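Local atomic coordinates of synaptonemal complex protein 2 (Mus musculus, PDB entry 5IWZ), a protein that is a major component of the axial and lateral elements of synaptonemal complexes in meiotic prophase and is required for chromosome synapsis and fertility. Residues M137-I142 with N148-S153; S153-I158 with L181-I186; D131-L136 with Q172-K177; L56-L61 with F107-E112; S204-R209 with E224-M229. All coordinates share one frame; numbering follows the deposited sequence.

Contact 1: M137-I142 with N148-S153; sequences MVIYDI and NQVLES
Tyr140 and Leu151 fit together first: the CD2 methyl of Leu151 meets Tyr140 CE2 at 3.5 Å, approaching the ring obliquely. The other branch, CD1, comes to the same CE2 at 3.9 Å, but lies near the ring plane, at the edge. Both prongs of the leucine fork thus bear on the CE2 corner of the ring. On the next corner the bump is smaller. Val150 CG1 sits beside Tyr140 CD2 at 4.1 Å, close to the ring plane, so this edge is lined by methyls of two consecutive residues. The valine's second branch, CG2, turns to the other side and meets CG2 of Ile139, again at 4.1 Å; Val150 is therefore a forked knob shared between Ile139 and Tyr140. The tyrosine gets there because its CG stands anti to the backbone N (chi1 177°), which swings the ring off its own helix and across to helix 144-163. At the far end, its OH makes a weak hydrogen bond to the Met182 carbonyl of helix 169-185, so the ring spans the groove between three helices. With an alanine here, the Leu151 and Val150 methyls would probably border a gap, and the Met182 carbonyl would lose this hydroxyl. The axes of segments 137-141 and 148-153 come within 9.0 Å, their directions 128° apart, and Ile139 also touches Leu99 and Met103 of helix 99-108. Two consecutive helices folded back on each other across a short turn, sealed by aliphatic and aromatic side chains, are typical of an armadillo-repeat-like helical domain.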
# COMPACT_ATOMS: atom_id res chain seq x y z
N MET A 137 -2.01 12.01 5.43
CA MET A 137 -3.48 12.02 5.43
C MET A 137 -4.04 12.95 6.50
O MET A 137 -5.10 13.55 6.28
CB MET A 137 -4.05 10.61 5.61
CG MET A 137 -3.82 9.67 4.43
SD MET A 137 -4.22 10.33 2.79
CE MET A 137 -5.92 10.88 3.03
N VAL A 138 -3.37 13.08 7.65
CA VAL A 138 -3.79 14.03 8.69
C VAL A 138 -3.75 15.46 8.15
O VAL A 138 -4.64 16.27 8.43
CB VAL A 138 -2.90 13.87 9.94
CG1 VAL A 138 -3.03 15.08 10.86
CG2 VAL A 138 -3.24 12.57 10.70
N ILE A 139 -2.71 15.79 7.38
CA ILE A 139 -2.64 17.12 6.77
C ILE A 139 -3.71 17.28 5.70
O ILE A 139 -4.30 18.36 5.55
CB ILE A 139 -1.23 17.35 6.19
CG1 ILE A 139 -0.17 17.23 7.29
CG2 ILE A 139 -1.17 18.70 5.48
CD1 ILE A 139 1.21 16.92 6.74
N TYR A 140 -3.94 16.23 4.91
CA TYR A 140 -4.95 16.30 3.87
C TYR A 140 -6.31 16.61 4.46
O TYR A 140 -7.04 17.47 3.95
CB TYR A 140 -4.94 14.98 3.10
CG TYR A 140 -5.96 14.79 1.99
CD1 TYR A 140 -7.27 14.41 2.28
CD2 TYR A 140 -5.60 14.91 0.66
CE1 TYR A 140 -8.19 14.20 1.27
CE2 TYR A 140 -6.51 14.70 -0.35
CZ TYR A 140 -7.80 14.34 -0.04
OH TYR A 140 -8.72 14.13 -1.04
N ASP A 141 -6.65 15.98 5.59
CA ASP A 141 -7.99 16.08 6.17
C ASP A 141 -8.21 17.33 7.01
O ASP A 141 -9.34 17.56 7.43
CB ASP A 141 -8.29 14.85 7.04
CG ASP A 141 -8.35 13.57 6.23
OD1 ASP A 141 -7.86 12.54 6.73
OD2 ASP A 141 -8.89 13.60 5.11
N ILE A 142 -7.18 18.13 7.27
CA ILE A 142 -7.33 19.22 8.23
C ILE A 142 -7.81 20.54 7.62
O ILE A 142 -8.22 21.43 8.37
CB ILE A 142 -6.01 19.47 8.98
CG1 ILE A 142 -6.29 20.16 10.31
CG2 ILE A 142 -5.06 20.29 8.12
CD1 ILE A 142 -7.43 19.52 11.08
N ASN A 148 -5.16 20.63 -0.86
CA ASN A 148 -4.72 21.00 -2.20
C ASN A 148 -3.22 20.75 -2.39
O ASN A 148 -2.80 20.23 -3.42
CB ASN A 148 -5.04 22.47 -2.50
CG ASN A 148 -4.34 22.95 -3.77
OD1 ASN A 148 -4.77 22.63 -4.89
ND2 ASN A 148 -3.24 23.68 -3.61
N GLN A 149 -2.41 21.14 -1.41
CA GLN A 149 -0.97 20.96 -1.56
C GLN A 149 -0.59 19.49 -1.56
O GLN A 149 0.30 19.08 -2.31
CB GLN A 149 -0.21 21.71 -0.45
CG GLN A 149 -0.31 23.22 -0.56
CD GLN A 149 0.61 23.96 0.40
OE1 GLN A 149 1.69 23.49 0.74
NE2 GLN A 149 0.16 25.13 0.86
N VAL A 150 -1.26 18.68 -0.74
CA VAL A 150 -0.95 17.25 -0.72
C VAL A 150 -1.25 16.63 -2.08
O VAL A 150 -0.41 15.91 -2.64
CB VAL A 150 -1.71 16.55 0.42
CG1 VAL A 150 -1.56 15.05 0.27
CG2 VAL A 150 -1.15 16.98 1.77
N LEU A 151 -2.44 16.90 -2.63
CA LEU A 151 -2.81 16.40 -3.95
C LEU A 151 -1.79 16.82 -5.00
O LEU A 151 -1.33 16.00 -5.81
CB LEU A 151 -4.20 16.91 -4.35
CG LEU A 151 -5.53 16.16 -4.26
CD1 LEU A 151 -5.40 14.66 -4.09
CD2 LEU A 151 -6.44 16.75 -3.19
N GLU A 152 -1.44 18.11 -5.01
CA GLU A 152 -0.61 18.67 -6.07
C GLU A 152 0.80 18.10 -6.04
O GLU A 152 1.40 17.83 -7.08
CB GLU A 152 -0.56 20.20 -5.96
CG GLU A 152 -1.85 20.89 -6.37
CD GLU A 152 -2.24 20.52 -7.78
OE1 GLU A 152 -1.37 20.60 -8.67
OE2 GLU A 152 -3.41 20.13 -8.00
N SER A 153 1.34 17.93 -4.84
CA SER A 153 2.72 17.48 -4.68
C SER A 153 2.87 15.97 -4.76
O SER A 153 3.84 15.47 -5.34
CB SER A 153 3.27 17.99 -3.35
OG SER A 153 3.18 19.40 -3.30

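Contact 2: S153-I158 with L181-I186; sequences SFIPQI and LMLDRI
Ile155 CD1 and Met182 CE are the nearest pair here, methyl against methyl at 3.6 Å, the two chains lying alongside and pointing opposite ways. The same Ile155 CD1 also touches Leu183 CD2 at 4.0 Å, the leucine crossing it at a slant. At about a right angle to the first approach, Ile158 CD1 meets Met182 CE tip to tip, at 4.0 Å. The methionine methyl thus sits in the corner formed by two isoleucine ends that belong to the same face of helix 144-163. Met182 places it there by running out almost straight and then bending at its thioether (chi3 -50°), which turns CE aside from the line of the chain. These side chains bridge a wide separation, 11.7 Å between the axes of segments 153-158 and 181-185, with a crossing angle of -138°. Their parent helices, 144-163 and 169-185, form an antiparallel-type hairpin of successive helices within the armadillo-repeat-like domain. One layer out, Met137 of helix 123-141 packs on Met182, while Ala175 and Met179, earlier on the methionine's own helix, also touch Ile158. Behind Ile155, Pro156 interrupts the backbone bonding, its N having no bond to the preceding turn, and helix 144-163 kinks there. Helix 197-212 covers this bend, with Met199 against Ile155 and Leu202 against Pro156.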
# COMPACT_ATOMS: atom_id res chain seq x y z
N SER A 153 1.34 17.93 -4.84
CA SER A 153 2.72 17.48 -4.68
C SER A 153 2.87 15.97 -4.76
O SER A 153 3.84 15.47 -5.34
CB SER A 153 3.27 17.99 -3.35
OG SER A 153 3.18 19.40 -3.30
N PHE A 154 1.94 15.21 -4.17
CA PHE A 154 2.17 13.78 -3.94
C PHE A 154 1.51 12.85 -4.96
O PHE A 154 2.02 11.74 -5.13
CB PHE A 154 1.74 13.38 -2.53
CG PHE A 154 2.84 13.58 -1.51
CD1 PHE A 154 3.82 12.61 -1.35
CD2 PHE A 154 2.90 14.73 -0.74
CE1 PHE A 154 4.84 12.78 -0.43
CE2 PHE A 154 3.93 14.91 0.19
CZ PHE A 154 4.89 13.94 0.34
N ILE A 155 0.44 13.26 -5.67
CA ILE A 155 -0.07 12.43 -6.77
C ILE A 155 1.02 12.10 -7.79
O ILE A 155 1.16 10.92 -8.14
CB ILE A 155 -1.30 13.09 -7.41
CG1 ILE A 155 -2.45 13.20 -6.42
CG2 ILE A 155 -1.73 12.32 -8.65
CD1 ILE A 155 -2.90 11.90 -5.89
N PRO A 156 1.83 13.06 -8.28
CA PRO A 156 2.92 12.66 -9.19
C PRO A 156 3.98 11.80 -8.53
O PRO A 156 4.53 10.90 -9.19
CB PRO A 156 3.50 14.01 -9.67
CG PRO A 156 2.94 15.04 -8.77
CD PRO A 156 1.64 14.53 -8.26
N GLN A 157 4.31 12.05 -7.26
CA GLN A 157 5.31 11.24 -6.57
C GLN A 157 4.86 9.79 -6.46
O GLN A 157 5.64 8.86 -6.69
CB GLN A 157 5.56 11.79 -5.16
CG GLN A 157 6.19 13.18 -5.09
CD GLN A 157 7.68 13.15 -5.33
OE1 GLN A 157 8.32 12.10 -5.26
NE2 GLN A 157 8.25 14.32 -5.65
N ILE A 158 3.61 9.58 -6.06
CA ILE A 158 3.11 8.22 -5.87
C ILE A 158 3.05 7.47 -7.21
O ILE A 158 3.45 6.30 -7.29
CB ILE A 158 1.75 8.25 -5.16
CG1 ILE A 158 1.95 8.82 -3.75
CG2 ILE A 158 1.11 6.84 -5.14
CD1 ILE A 158 0.67 8.99 -2.94
N LEU A 181 -7.32 6.78 -1.92
CA LEU A 181 -8.07 7.44 -0.86
C LEU A 181 -8.10 8.96 -1.06
O LEU A 181 -9.15 9.59 -0.88
CB LEU A 181 -7.45 7.07 0.49
CG LEU A 181 -8.00 7.68 1.77
CD1 LEU A 181 -9.32 7.01 2.12
CD2 LEU A 181 -6.99 7.49 2.89
N MET A 182 -6.97 9.55 -1.45
CA MET A 182 -6.95 11.00 -1.67
C MET A 182 -7.83 11.39 -2.85
O MET A 182 -8.54 12.40 -2.80
CB MET A 182 -5.51 11.46 -1.90
CG MET A 182 -4.60 11.21 -0.71
SD MET A 182 -2.98 11.98 -0.78
CE MET A 182 -2.35 11.52 -2.38
N LEU A 183 -7.77 10.61 -3.93
CA LEU A 183 -8.64 10.91 -5.06
C LEU A 183 -10.10 10.71 -4.70
O LEU A 183 -10.96 11.39 -5.25
CB LEU A 183 -8.23 10.04 -6.24
CG LEU A 183 -6.79 10.18 -6.73
CD1 LEU A 183 -6.47 9.06 -7.71
CD2 LEU A 183 -6.59 11.54 -7.38
N ASP A 184 -10.39 9.82 -3.73
CA ASP A 184 -11.77 9.48 -3.40
C ASP A 184 -12.55 10.69 -2.90
O ASP A 184 -13.71 10.88 -3.26
CB ASP A 184 -11.82 8.36 -2.36
CG ASP A 184 -13.24 7.86 -2.11
OD1 ASP A 184 -13.98 7.74 -3.11
OD2 ASP A 184 -13.61 7.58 -0.94
N ARG A 185 -11.95 11.49 -2.02
CA ARG A 185 -12.67 12.65 -1.50
C ARG A 185 -12.90 13.70 -2.59
O ARG A 185 -14.01 14.23 -2.73
CB ARG A 185 -11.91 13.25 -0.31
CG ARG A 185 -12.44 14.60 0.14
CD ARG A 185 -11.64 15.74 -0.49
NE ARG A 185 -12.20 17.06 -0.21
CZ ARG A 185 -12.69 17.88 -1.14
NH1 ARG A 185 -12.69 17.52 -2.41
NH2 ARG A 185 -13.18 19.06 -0.79
N ILE A 186 -11.87 14.00 -3.37
CA ILE A 186 -11.94 15.03 -4.40
C ILE A 186 -13.00 14.69 -5.45
O ILE A 186 -13.71 15.58 -5.95
CB ILE A 186 -10.56 15.25 -5.05
CG1 ILE A 186 -10.40 16.69 -5.53
CG2 ILE A 186 -10.36 14.28 -6.21
CD1 ILE A 186 -10.18 17.70 -4.41

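Contact 3: D131-L136 with Q172-K177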
# COMPACT_ATOMS: atom_id res chain seq x y z
N ASP A 131 3.94 5.25 8.02
CA ASP A 131 3.85 6.36 8.98
C ASP A 131 3.91 7.71 8.28
O ASP A 131 3.23 8.67 8.69
CB ASP A 131 4.98 6.26 10.00
CG ASP A 131 4.86 5.04 10.89
OD1 ASP A 131 3.71 4.58 11.12
OD2 ASP A 131 5.91 4.52 11.34
N LEU A 132 4.73 7.83 7.24
CA LEU A 132 4.81 9.09 6.50
C LEU A 132 3.47 9.40 5.83
O LEU A 132 2.95 10.53 5.93
CB LEU A 132 5.93 9.01 5.47
CG LEU A 132 6.22 10.27 4.65
CD1 LEU A 132 6.97 11.29 5.47
CD2 LEU A 132 7.03 9.92 3.43
N PHE A 133 2.88 8.42 5.13
CA PHE A 133 1.61 8.67 4.46
C PHE A 133 0.49 8.91 5.46
O PHE A 133 -0.37 9.76 5.21
CB PHE A 133 1.27 7.52 3.52
CG PHE A 133 2.04 7.55 2.24
CD1 PHE A 133 2.05 8.68 1.44
CD2 PHE A 133 2.77 6.44 1.82
CE1 PHE A 133 2.77 8.73 0.26
CE2 PHE A 133 3.50 6.48 0.63
CZ PHE A 133 3.50 7.62 -0.15
N ASP A 134 0.52 8.23 6.62
CA ASP A 134 -0.46 8.49 7.68
C ASP A 134 -0.43 9.95 8.10
O ASP A 134 -1.48 10.59 8.29
CB ASP A 134 -0.19 7.60 8.90
CG ASP A 134 -0.61 6.15 8.69
OD1 ASP A 134 -1.44 5.87 7.79
OD2 ASP A 134 -0.12 5.27 9.43
N LEU A 135 0.77 10.50 8.28
CA LEU A 135 0.88 11.92 8.58
C LEU A 135 0.39 12.76 7.40
O LEU A 135 -0.29 13.77 7.60
CB LEU A 135 2.33 12.26 8.94
CG LEU A 135 2.69 13.71 9.24
CD1 LEU A 135 1.71 14.37 10.21
CD2 LEU A 135 4.15 13.80 9.78
N LEU A 136 0.71 12.36 6.17
CA LEU A 136 0.17 13.06 5.00
C LEU A 136 -1.36 13.11 5.04
O LEU A 136 -1.96 14.13 4.69
CB LEU A 136 0.64 12.37 3.72
CG LEU A 136 1.49 13.05 2.64
CD1 LEU A 136 1.06 12.50 1.28
CD2 LEU A 136 1.43 14.57 2.68
N GLN A 172 4.78 0.05 -2.80
CA GLN A 172 3.89 0.54 -3.84
C GLN A 172 2.44 0.33 -3.46
O GLN A 172 1.61 1.23 -3.67
CB GLN A 172 4.22 -0.14 -5.17
CG GLN A 172 5.64 0.13 -5.63
CD GLN A 172 6.04 -0.72 -6.81
OE1 GLN A 172 5.62 -1.86 -6.92
NE2 GLN A 172 6.87 -0.16 -7.70
N GLN A 173 2.10 -0.82 -2.86
CA GLN A 173 0.71 -1.08 -2.49
C GLN A 173 0.23 -0.06 -1.46
O GLN A 173 -0.91 0.43 -1.53
CB GLN A 173 0.54 -2.51 -1.95
CG GLN A 173 0.64 -3.59 -3.01
CD GLN A 173 0.67 -5.03 -2.44
OE1 GLN A 173 0.76 -5.23 -1.22
NE2 GLN A 173 0.58 -6.02 -3.33
N GLU A 174 1.08 0.26 -0.48
CA GLU A 174 0.73 1.24 0.54
C GLU A 174 0.53 2.63 -0.08
O GLU A 174 -0.44 3.33 0.24
CB GLU A 174 1.82 1.26 1.61
CG GLU A 174 1.79 2.45 2.56
CD GLU A 174 0.52 2.48 3.38
OE1 GLU A 174 -0.16 1.42 3.48
OE2 GLU A 174 0.19 3.56 3.92
N ALA A 175 1.44 3.04 -0.97
CA ALA A 175 1.34 4.37 -1.57
C ALA A 175 0.14 4.46 -2.50
O ALA A 175 -0.60 5.46 -2.49
CB ALA A 175 2.62 4.70 -2.33
N LEU A 176 -0.06 3.44 -3.34
CA LEU A 176 -1.15 3.45 -4.29
C LEU A 176 -2.50 3.53 -3.58
O LEU A 176 -3.42 4.23 -4.04
CB LEU A 176 -1.06 2.21 -5.18
CG LEU A 176 -2.11 1.99 -6.26
CD1 LEU A 176 -2.18 3.24 -7.09
CD2 LEU A 176 -1.73 0.77 -7.13
N LYS A 177 -2.63 2.86 -2.44
CA LYS A 177 -3.92 2.88 -1.75
C LYS A 177 -4.17 4.22 -1.08
O LYS A 177 -5.31 4.71 -1.05
CB LYS A 177 -3.96 1.72 -0.75
CG LYS A 177 -4.68 1.99 0.53
CD LYS A 177 -4.68 0.73 1.41
CE LYS A 177 -3.25 0.23 1.63
NZ LYS A 177 -3.17 -1.24 1.91
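The Phe133 ring and the Ala175 methyl make the main touch. Ala175 CB comes in obliquely, 3.6 Å from Phe133 CE2 and 3.7 Å from CZ, and Ala175 CA is nearly as near to CE2. With only a methyl on that side, the ring lies almost against the backbone of helix 169-185. Glu174 CG also approaches obliquely, whereas at the edge, in the ring plane, is Leu136 CD1 from the phenylalanine's own helix. The other flat group is the Glu174 carboxylate, turned 43° from the ring. Glu174 leaves its backbone with CG anti to N (chi1 166°) and then bends at chi2, which carries OE2 alongside Phe133 CB at 4.1 Å. That oxygen is held by a salt bridge to Lys178, and the lysine's charge probably also eases the nearness of Asp134, whose OD1 is 4.8 Å from OE2. If a serine took the place of Phe133, the Ala175 methyl would probably face a gap where the ring had been, and the aliphatic part of Glu174 would lose its cover. Ile158 of the intervening helix 144-163 packs on Phe133 as well. Three successive helices meeting round one aromatic ring are consistent with the layered helical stack of an armadillo-repeat-like domain.

Contact 4: L56-L61 with F107-E112; sequences LICREL and FENSKE
Leu61 and Asn109 face each other because each sends its CG beside its own backbone N (chi1 -71° and -68°), and their side chains then cross at about a right angle. The leucine continues extended, which brings its two methyls up to the turn: CD1 stands 4.0 Å from Asn109 CB, and CD2 is 3.7 Å from Ser110 OG. That hydroxyl is engaged behind it, bonded to the carbonyl of Trp106 one turn back. One turn earlier on helix 49-63, Cys58 SG lies 3.6 Å from Asn109 ND2. The receiving surface is a type I beta turn from Glu108 to Lys111, the bend that joins helix 99-108 to helix 111-115 within the armadillo-repeat-like domain. Across this turn, Lys111 NZ forms a salt bridge with Glu108 OE2 at 2.7 Å, reaching it from above the carboxylate plane, and both ends also bond to Gln157 of helix 144-163. On the far side of helix 49-63, Arg59 grips Glu60 OE1 side-on with NE (2.8 Å) and NH2, the oxygen lying in the guanidinium plane, while Leu56 CD1 lies over one guanidinium face, toward its rim. Lys63 also pairs with that oxygen, and both ion pairs lie away from the join. Leucine methyls on carbon and hydroxyl, and sulfur by an amide, make a contact of fit rather than directed bonds, with Met128 packing on both Leu61 and Ser110.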
# COMPACT_ATOMS: atom_id res chain seq x y z
N LEU A 56 15.72 17.25 12.28
CA LEU A 56 15.86 15.93 12.90
C LEU A 56 15.52 14.81 11.92
O LEU A 56 16.26 13.83 11.80
CB LEU A 56 14.98 15.89 14.16
CG LEU A 56 14.97 14.59 14.97
CD1 LEU A 56 16.37 14.52 15.53
CD2 LEU A 56 13.93 14.69 16.11
N ILE A 57 14.43 14.96 11.15
CA ILE A 57 14.04 13.88 10.23
C ILE A 57 15.07 13.68 9.12
O ILE A 57 15.44 12.54 8.80
CB ILE A 57 12.63 14.16 9.67
CG1 ILE A 57 11.58 13.88 10.75
CG2 ILE A 57 12.39 13.33 8.43
CD1 ILE A 57 10.21 14.44 10.39
N CYS A 58 15.58 14.78 8.54
CA CYS A 58 16.59 14.67 7.50
C CYS A 58 17.87 14.03 8.03
O CYS A 58 18.51 13.21 7.35
CB CYS A 58 16.89 16.05 6.91
SG CYS A 58 15.54 16.74 5.90
N ARG A 59 18.27 14.38 9.25
CA ARG A 59 19.46 13.75 9.83
C ARG A 59 19.27 12.25 10.01
O ARG A 59 20.14 11.46 9.62
CB ARG A 59 19.80 14.38 11.17
CG ARG A 59 20.96 13.70 11.85
CD ARG A 59 21.15 14.25 13.24
NE ARG A 59 20.45 13.47 14.27
CZ ARG A 59 20.22 13.95 15.49
NH1 ARG A 59 20.62 15.17 15.80
NH2 ARG A 59 19.59 13.21 16.40
N GLU A 60 18.17 11.85 10.63
CA GLU A 60 17.93 10.42 10.85
C GLU A 60 17.78 9.66 9.54
O GLU A 60 18.25 8.52 9.42
CB GLU A 60 16.70 10.23 11.74
CG GLU A 60 16.89 10.79 13.16
CD GLU A 60 18.16 10.23 13.85
OE1 GLU A 60 19.06 11.01 14.22
OE2 GLU A 60 18.26 8.99 13.98
N LEU A 61 17.14 10.26 8.53
CA LEU A 61 17.11 9.64 7.20
C LEU A 61 18.52 9.45 6.66
O LEU A 61 18.87 8.37 6.17
CB LEU A 61 16.26 10.48 6.24
CG LEU A 61 14.75 10.42 6.54
CD1 LEU A 61 13.94 11.39 5.69
CD2 LEU A 61 14.26 8.98 6.33
N PHE A 107 10.16 12.64 1.83
CA PHE A 107 9.90 11.53 0.91
C PHE A 107 11.01 11.39 -0.12
O PHE A 107 11.44 10.28 -0.43
CB PHE A 107 8.55 11.74 0.22
CG PHE A 107 8.21 10.69 -0.76
CD1 PHE A 107 7.81 9.43 -0.34
CD2 PHE A 107 8.29 10.94 -2.12
CE1 PHE A 107 7.49 8.44 -1.26
CE2 PHE A 107 7.97 9.97 -3.04
CZ PHE A 107 7.57 8.71 -2.61
N GLU A 108 11.47 12.52 -0.69
CA GLU A 108 12.60 12.50 -1.60
C GLU A 108 13.84 11.93 -0.93
O GLU A 108 14.57 11.12 -1.52
CB GLU A 108 12.90 13.91 -2.12
CG GLU A 108 11.83 14.51 -3.02
CD GLU A 108 11.94 14.03 -4.45
OE1 GLU A 108 11.12 14.48 -5.29
OE2 GLU A 108 12.83 13.20 -4.74
N ASN A 109 14.13 12.38 0.29
CA ASN A 109 15.27 11.89 1.07
C ASN A 109 15.08 10.46 1.56
O ASN A 109 16.01 9.91 2.16
CB ASN A 109 15.51 12.81 2.27
CG ASN A 109 16.00 14.19 1.85
OD1 ASN A 109 16.53 14.36 0.75
ND2 ASN A 109 15.83 15.17 2.72
N SER A 110 13.92 9.86 1.35
CA SER A 110 13.68 8.46 1.65
C SER A 110 13.90 7.56 0.45
O SER A 110 13.81 6.34 0.58
CB SER A 110 12.25 8.25 2.17
OG SER A 110 12.01 9.00 3.35
N LYS A 111 14.18 8.14 -0.72
CA LYS A 111 14.16 7.34 -1.94
C LYS A 111 15.34 6.39 -1.99
O LYS A 111 15.19 5.24 -2.42
CB LYS A 111 14.11 8.25 -3.16
CG LYS A 111 12.74 8.95 -3.31
CD LYS A 111 12.70 9.97 -4.47
CE LYS A 111 11.27 10.12 -4.99
NZ LYS A 111 11.10 11.37 -5.79
N GLU A 112 16.52 6.83 -1.53
CA GLU A 112 17.67 5.94 -1.46
C GLU A 112 17.38 4.74 -0.56
O GLU A 112 17.75 3.60 -0.89
CB GLU A 112 18.89 6.71 -0.96
CG GLU A 112 20.17 5.90 -0.91
CD GLU A 112 21.40 6.73 -0.54
OE1 GLU A 112 21.59 7.82 -1.13
OE2 GLU A 112 22.17 6.30 0.35

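Contact 5: S204-R209 with E224-M229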
# COMPACT_ATOMS: atom_id res chain seq x y z
N SER A 204 0.31 7.27 -18.86
CA SER A 204 0.62 6.33 -19.93
C SER A 204 1.56 5.23 -19.43
O SER A 204 1.36 4.04 -19.74
CB SER A 204 1.24 7.09 -21.11
OG SER A 204 1.26 6.26 -22.25
N ASN A 205 2.57 5.60 -18.63
CA ASN A 205 3.45 4.58 -18.08
C ASN A 205 2.75 3.71 -17.04
O ASN A 205 3.13 2.56 -16.84
CB ASN A 205 4.70 5.22 -17.50
CG ASN A 205 5.46 6.05 -18.53
OD1 ASN A 205 5.49 5.71 -19.71
ND2 ASN A 205 6.04 7.15 -18.09
N MET A 206 1.72 4.25 -16.39
CA MET A 206 0.93 3.44 -15.47
C MET A 206 0.17 2.35 -16.22
O MET A 206 0.18 1.18 -15.81
CB MET A 206 -0.02 4.32 -14.67
CG MET A 206 0.72 5.29 -13.76
SD MET A 206 -0.42 6.18 -12.70
CE MET A 206 -0.34 5.11 -11.25
N GLY A 207 -0.48 2.72 -17.33
CA GLY A 207 -1.13 1.72 -18.17
C GLY A 207 -0.19 0.62 -18.61
O GLY A 207 -0.50 -0.57 -18.47
N GLU A 208 0.97 0.99 -19.16
CA GLU A 208 2.01 0.02 -19.51
C GLU A 208 2.32 -0.88 -18.33
O GLU A 208 2.52 -2.10 -18.48
CB GLU A 208 3.29 0.73 -19.93
CG GLU A 208 3.42 1.08 -21.39
CD GLU A 208 4.82 1.57 -21.74
OE1 GLU A 208 5.81 1.02 -21.21
OE2 GLU A 208 4.97 2.52 -22.53
N ARG A 209 2.36 -0.28 -17.14
CA ARG A 209 2.81 -0.98 -15.94
C ARG A 209 1.83 -2.06 -15.51
O ARG A 209 2.26 -3.09 -14.99
CB ARG A 209 3.05 0.04 -14.83
CG ARG A 209 3.19 -0.54 -13.45
CD ARG A 209 4.50 -1.18 -13.28
NE ARG A 209 4.83 -1.23 -11.86
CZ ARG A 209 5.80 -1.97 -11.34
NH1 ARG A 209 6.55 -2.74 -12.13
NH2 ARG A 209 5.99 -1.92 -10.07
N GLU A 224 -7.81 1.48 -10.91
CA GLU A 224 -8.69 2.34 -10.12
C GLU A 224 -8.21 3.78 -10.13
O GLU A 224 -9.01 4.70 -10.29
CB GLU A 224 -8.77 1.84 -8.67
CG GLU A 224 -9.50 2.82 -7.74
CD GLU A 224 -9.53 2.37 -6.28
OE1 GLU A 224 -9.02 1.26 -5.98
OE2 GLU A 224 -10.06 3.12 -5.43
N ALA A 225 -6.90 3.99 -9.98
CA ALA A 225 -6.38 5.35 -10.03
C ALA A 225 -6.65 5.98 -11.40
O ALA A 225 -7.11 7.13 -11.49
CB ALA A 225 -4.88 5.37 -9.71
N LEU A 226 -6.38 5.24 -12.48
CA LEU A 226 -6.59 5.78 -13.82
C LEU A 226 -8.06 6.13 -14.04
O LEU A 226 -8.36 7.15 -14.68
CB LEU A 226 -6.11 4.80 -14.89
CG LEU A 226 -4.59 4.56 -14.96
CD1 LEU A 226 -4.24 3.43 -15.92
CD2 LEU A 226 -3.79 5.84 -15.31
N CYS A 227 -8.98 5.33 -13.50
CA CYS A 227 -10.40 5.61 -13.70
C CYS A 227 -10.90 6.74 -12.80
O CYS A 227 -11.84 7.45 -13.17
CB CYS A 227 -11.22 4.34 -13.50
SG CYS A 227 -10.93 3.06 -14.79
N ARG A 228 -10.29 6.92 -11.63
CA ARG A 228 -10.65 8.07 -10.79
C ARG A 228 -10.17 9.38 -11.40
O ARG A 228 -10.82 10.42 -11.22
CB ARG A 228 -10.06 7.91 -9.38
CG ARG A 228 -10.53 6.70 -8.61
CD ARG A 228 -10.08 6.75 -7.14
NE ARG A 228 -11.21 7.19 -6.34
CZ ARG A 228 -11.98 6.38 -5.63
NH1 ARG A 228 -11.70 5.09 -5.55
NH2 ARG A 228 -13.01 6.89 -4.97
N MET A 229 -9.05 9.36 -12.12
CA MET A 229 -8.48 10.58 -12.70
C MET A 229 -8.94 10.86 -14.13
O MET A 229 -8.55 11.89 -14.68
CB MET A 229 -6.94 10.52 -12.66
CG MET A 229 -6.36 10.42 -11.25
SD MET A 229 -4.58 10.72 -11.17
CE MET A 229 -3.97 9.31 -12.11
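Apolar contact comes from Leu226, whose forked end meets helix 197-212 with both branches. Leu226 CD2 packs on Met206 CB at 4.1 Å. The leucine keeps CG beside its backbone N and then extends (chi2 172°), which pushes the fork straight at the neighbouring helix. Met206 is met at its base, while the rest of its chain runs on toward Cys159 and Ile163 of helix 144-163. Contact with the main chain is made by the other branch: Leu226 CD1 rests 4.1 Å from Gly207 N. Because glycine carries no side chain, this methyl settles directly on the helix backbone. The nearest alpha carbons, Met206 CA and Leu226 CA, are 8.0 Å apart. Helices 197-212 and 216-229 follow one another and run in nearly opposite directions, a helical hairpin consistent with the paired-helix stacking of armadillo-like folds. Ionic contact stays on the outer side of helix 216-229, where Arg228 NH1 pairs with Glu224 OE2 at 2.6 Å, one turn back. The bond is weak in its geometry, with an N-H...O angle of only 120°. Arg228 NH2 is also modelled very close to Asp184 of helix 169-185, so the exact geometry of that salt bridge is doubtful, and Ala225 packs on Met179 and Asn180 of that same helix.

In the fold
Contacts 1, 2 and 3 bind the three successive helices 123-141, 144-163 and 169-185 pair by pair, and contact 3, about 6 Å from the chain centre, is the most central. They touch one another: Val150 packs on Met182 and Leu136, and Ile158 on Phe133. Contact 5 joins the next two helices and meets contact 2 where Leu183 packs on Met229. These four are buried; contact 4, about 20 Å from the chain centre on the N-terminal side, is only partly so, its turn tied to contact 2 through Gln157. Chemistry follows place: aliphatic in 2 and 5, aromatic against methyls in 1 and 3, with a buried carboxylate beside the ring in 3, and polar groups at the join in 4.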